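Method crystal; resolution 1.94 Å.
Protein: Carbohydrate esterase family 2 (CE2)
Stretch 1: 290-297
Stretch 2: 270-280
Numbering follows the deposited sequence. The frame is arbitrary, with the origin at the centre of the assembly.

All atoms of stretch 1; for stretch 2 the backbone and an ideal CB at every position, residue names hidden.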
# COMPACT_ATOMS: atom_id res chain seq x y z
N HIS A 290 -9.57 -12.15 -10.80
CA HIS A 290 -9.02 -13.35 -10.19
C HIS A 290 -9.19 -13.30 -8.69
O HIS A 290 -8.83 -12.28 -8.07
CB HIS A 290 -7.53 -13.49 -10.52
CG HIS A 290 -7.23 -13.37 -11.98
ND1 HIS A 290 -7.21 -14.46 -12.82
CD2 HIS A 290 -6.95 -12.29 -12.75
CE1 HIS A 290 -6.95 -14.06 -14.06
NE2 HIS A 290 -6.76 -12.75 -14.03
N PHE A 291 -9.67 -14.39 -8.10
CA PHE A 291 -9.73 -14.49 -6.63
C PHE A 291 -8.43 -15.02 -6.07
O PHE A 291 -7.86 -15.99 -6.59
CB PHE A 291 -10.89 -15.39 -6.17
CG PHE A 291 -10.74 -15.91 -4.75
CD1 PHE A 291 -10.91 -15.07 -3.67
CD2 PHE A 291 -10.42 -17.26 -4.50
CE1 PHE A 291 -10.76 -15.56 -2.34
CE2 PHE A 291 -10.29 -17.75 -3.20
CZ PHE A 291 -10.46 -16.90 -2.13
N VAL A 292 -7.92 -14.37 -5.03
CA VAL A 292 -6.68 -14.84 -4.43
C VAL A 292 -6.97 -15.05 -2.94
O VAL A 292 -7.36 -14.12 -2.23
CB VAL A 292 -5.51 -13.82 -4.65
CG1 VAL A 292 -4.25 -14.27 -3.88
CG2 VAL A 292 -5.23 -13.63 -6.16
N ASP A 293 -6.80 -16.28 -2.46
CA ASP A 293 -7.11 -16.59 -1.07
C ASP A 293 -6.00 -16.13 -0.13
O ASP A 293 -4.84 -16.20 -0.48
CB ASP A 293 -7.33 -18.09 -0.90
CG ASP A 293 -7.79 -18.45 0.48
OD1 ASP A 293 -8.75 -17.83 1.00
OD2 ASP A 293 -7.18 -19.38 1.04
N TRP A 294 -6.39 -15.65 1.05
CA TRP A 294 -5.46 -15.38 2.13
C TRP A 294 -6.03 -16.05 3.38
O TRP A 294 -6.97 -15.55 4.01
CB TRP A 294 -5.26 -13.86 2.34
CG TRP A 294 -4.05 -13.51 3.17
CD1 TRP A 294 -3.33 -14.36 3.97
CD2 TRP A 294 -3.42 -12.22 3.27
NE1 TRP A 294 -2.27 -13.66 4.56
CE2 TRP A 294 -2.31 -12.35 4.14
CE3 TRP A 294 -3.68 -10.96 2.69
CZ2 TRP A 294 -1.45 -11.28 4.46
CZ3 TRP A 294 -2.83 -9.89 3.01
CH2 TRP A 294 -1.73 -10.06 3.89
N PRO A 295 -5.51 -17.24 3.70
CA PRO A 295 -6.03 -18.00 4.83
C PRO A 295 -5.96 -17.17 6.12
O PRO A 295 -5.01 -16.40 6.32
CB PRO A 295 -5.12 -19.22 4.91
CG PRO A 295 -4.52 -19.34 3.56
CD PRO A 295 -4.43 -17.95 2.98
N THR A 296 -7.00 -17.28 6.94
CA THR A 296 -7.02 -16.64 8.26
C THR A 296 -5.70 -16.88 8.94
O THR A 296 -5.22 -18.00 8.98
CB THR A 296 -8.17 -17.19 9.13
OG1 THR A 296 -9.43 -16.96 8.45
CG2 THR A 296 -8.20 -16.49 10.50
N GLN A 297 -5.09 -15.83 9.48
CA GLN A 297 -3.75 -15.92 10.04
C GLN A 297 -3.73 -16.73 11.35
O GLN A 297 -4.79 -17.00 11.93
CB GLN A 297 -3.22 -14.50 10.28
CG GLN A 297 -4.11 -13.69 11.24
CD GLN A 297 -3.59 -12.25 11.45
OE1 GLN A 297 -2.46 -11.91 11.07
NE2 GLN A 297 -4.43 -11.40 12.04
N UNK A 270 -17.96 -15.13 8.89
CA UNK A 270 -17.55 -13.95 8.14
C UNK A 270 -16.56 -14.23 6.98
O UNK A 270 -16.71 -13.67 5.87
CB UNK A 270 -16.92 -12.95 9.11
N UNK A 271 -15.58 -15.10 7.21
CA UNK A 271 -14.55 -15.37 6.21
C UNK A 271 -15.11 -16.10 4.99
O UNK A 271 -14.82 -15.76 3.84
CB UNK A 271 -13.42 -16.19 6.83
N UNK A 272 -15.89 -17.13 5.24
CA UNK A 272 -16.57 -17.82 4.14
C UNK A 272 -17.54 -16.87 3.42
O UNK A 272 -17.59 -16.85 2.20
CB UNK A 272 -17.32 -19.05 4.66
N UNK A 273 -18.30 -16.09 4.18
CA UNK A 273 -19.24 -15.13 3.57
C UNK A 273 -18.50 -14.14 2.65
O UNK A 273 -18.94 -13.89 1.51
CB UNK A 273 -20.00 -14.37 4.66
N UNK A 274 -17.38 -13.57 3.12
CA UNK A 274 -16.59 -12.65 2.29
C UNK A 274 -16.01 -13.36 1.08
O UNK A 274 -15.97 -12.81 -0.02
CB UNK A 274 -15.46 -12.02 3.11
N UNK A 275 -15.56 -14.59 1.30
CA UNK A 275 -14.91 -15.34 0.24
C UNK A 275 -15.88 -15.60 -0.89
O UNK A 275 -15.57 -15.35 -2.06
CB UNK A 275 -14.35 -16.66 0.77
N UNK A 276 -17.09 -16.04 -0.54
CA UNK A 276 -18.10 -16.31 -1.56
C UNK A 276 -18.53 -15.04 -2.30
O UNK A 276 -18.75 -15.06 -3.52
CB UNK A 276 -19.32 -16.97 -0.92
N UNK A 277 -18.66 -13.94 -1.55
CA UNK A 277 -19.01 -12.66 -2.17
C UNK A 277 -17.96 -12.23 -3.20
O UNK A 277 -18.29 -11.77 -4.29
CB UNK A 277 -19.16 -11.58 -1.10
N UNK A 278 -16.69 -12.40 -2.86
CA UNK A 278 -15.65 -12.02 -3.79
C UNK A 278 -15.64 -12.91 -5.03
O UNK A 278 -15.52 -12.41 -6.15
CB UNK A 278 -14.29 -12.07 -3.10
N UNK A 279 -15.83 -14.21 -4.83
CA UNK A 279 -15.88 -15.14 -5.95
C UNK A 279 -17.03 -14.79 -6.87
O UNK A 279 -16.91 -14.86 -8.10
CB UNK A 279 -16.01 -16.58 -5.46
N UNK A 280 -18.16 -14.45 -6.27
CA UNK A 280 -19.29 -13.95 -7.05
C UNK A 280 -18.90 -12.73 -7.89
O UNK A 280 -19.19 -12.69 -9.08
CB UNK A 280 -20.45 -13.60 -6.12

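Stretch 2 is a continuous helix running nearly antiparallel to strand 290-292, at 161°, with the axes 8.7 Å apart at their closest. Helical phi/psi throughout argues against proline and glycine inside it, and little else is fixed except where a CB approaches stretch 1.

Position 270 has nothing of stretch 1 within reach of its ideal CB, so the contact leaves it free; it is Gln270.

Position 271 is the first to be constrained. Its CB points toward stretch 1 and lies 4.4 Å from Thr296 OG1, while the carbonyl O of Trp294 waits farther off and the carboxylate of Asp293 adds negative charge nearby. A long donor is wanted: lysine or arginine would suit, and a glutamine might reach part of the way. The residue is Lys271, whose chain bends at chi2 (p) and again at chi4 (m); Lys271 NZ donates to Trp294 O in a 2.7 Å hydrogen bond. A second, weak bond runs from Lys271 NZ to Thr296 OG1 at 3.3 Å. Lys271 NZ also sits 3.1 Å from Thr296 N, but both are donors, so nearness there is not bonding.

Positions 272, 273 and 274 lie out of reach, and many helix-compatible side chains would serve; they are Thr272, Thr273 and Gln274.

At 275 the CB points sideways, 4.9 Å from Phe291 CZ. The space suits something small with a methyl to offer: alanine, valine or threonine. Thr275 is found. Thr275 CG2 touches Phe291 CZ at 3.8 Å, while Thr275 OG1 turns back to its own helix and donates to Lys271 O at 2.7 Å, satisfying a polar atom beside an aromatic ring.

Position 276 points away and 277 is out of reach, so stretch 1 asks nothing of them; they are Asn276 and Ala277.

Position 278 aims toward stretch 1, with Phe291 CD1 4.6 Å from the ideal CB. The Phe291 ring here calls for an apolar partner, with isoleucine, valine, leucine or methionine all plausible. Ile278 (chi1 m, chi2 t) places Ile278 CG2 3.8 Å from Phe291 CD1.

Position 279 stands at the closest backbone register, its CA 6.2 Å from Phe291 CA, yet its CB points sideways. A long chain with an aliphatic stem could lie across the ring: lysine, arginine, methionine or glutamine. Lys279 runs out extended beyond chi1, its CG over one face of Phe291; Lys279 CE lies 4.1 Å from the Phe291 ring centroid, an off-centre CH-pi contact.

Position 280 is out of reach; it is Asn280.

Stretch 2, residues 270-280: QKTTQTNAIKN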
# COMPACT_ATOMS: atom_id res chain seq x y z
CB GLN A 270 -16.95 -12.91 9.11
CG GLN A 270 -17.97 -12.32 10.06
CD GLN A 270 -17.49 -11.00 10.62
OE1 GLN A 270 -16.27 -10.79 10.80
NE2 GLN A 270 -18.43 -10.10 10.87
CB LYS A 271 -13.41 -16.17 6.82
CG LYS A 271 -12.24 -16.47 5.87
CD LYS A 271 -11.69 -15.20 5.18
CE LYS A 271 -10.34 -15.49 4.48
NZ LYS A 271 -9.25 -15.65 5.48
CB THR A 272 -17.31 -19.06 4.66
OG1 THR A 272 -16.33 -19.99 5.15
CG2 THR A 272 -18.17 -19.72 3.57
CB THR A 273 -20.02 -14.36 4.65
OG1 THR A 273 -20.77 -15.29 5.45
CG2 THR A 273 -21.01 -13.39 4.02
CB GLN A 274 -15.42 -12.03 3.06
CG GLN A 274 -14.70 -10.93 2.25
CD GLN A 274 -13.28 -10.68 2.71
OE1 GLN A 274 -12.64 -11.55 3.33
NE2 GLN A 274 -12.76 -9.47 2.41
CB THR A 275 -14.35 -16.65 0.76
OG1 THR A 275 -13.32 -16.34 1.71
CG2 THR A 275 -13.78 -17.50 -0.37
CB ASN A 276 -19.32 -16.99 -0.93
CG ASN A 276 -19.03 -18.43 -0.52
OD1 ASN A 276 -18.13 -19.06 -1.07
ND2 ASN A 276 -19.81 -18.96 0.44
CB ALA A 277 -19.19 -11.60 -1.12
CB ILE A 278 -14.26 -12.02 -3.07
CG1 ILE A 278 -14.19 -10.82 -2.12
CG2 ILE A 278 -13.10 -11.98 -4.08
CD1 ILE A 278 -12.98 -10.82 -1.18
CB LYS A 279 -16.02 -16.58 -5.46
CG LYS A 279 -14.76 -17.10 -4.73
CD LYS A 279 -14.93 -18.56 -4.36
CE LYS A 279 -13.66 -19.18 -3.77
NZ LYS A 279 -13.91 -20.61 -3.35
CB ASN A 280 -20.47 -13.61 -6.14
CG ASN A 280 -21.32 -14.82 -5.81
OD1 ASN A 280 -21.23 -15.86 -6.47
ND2 ASN A 280 -22.16 -14.69 -4.78
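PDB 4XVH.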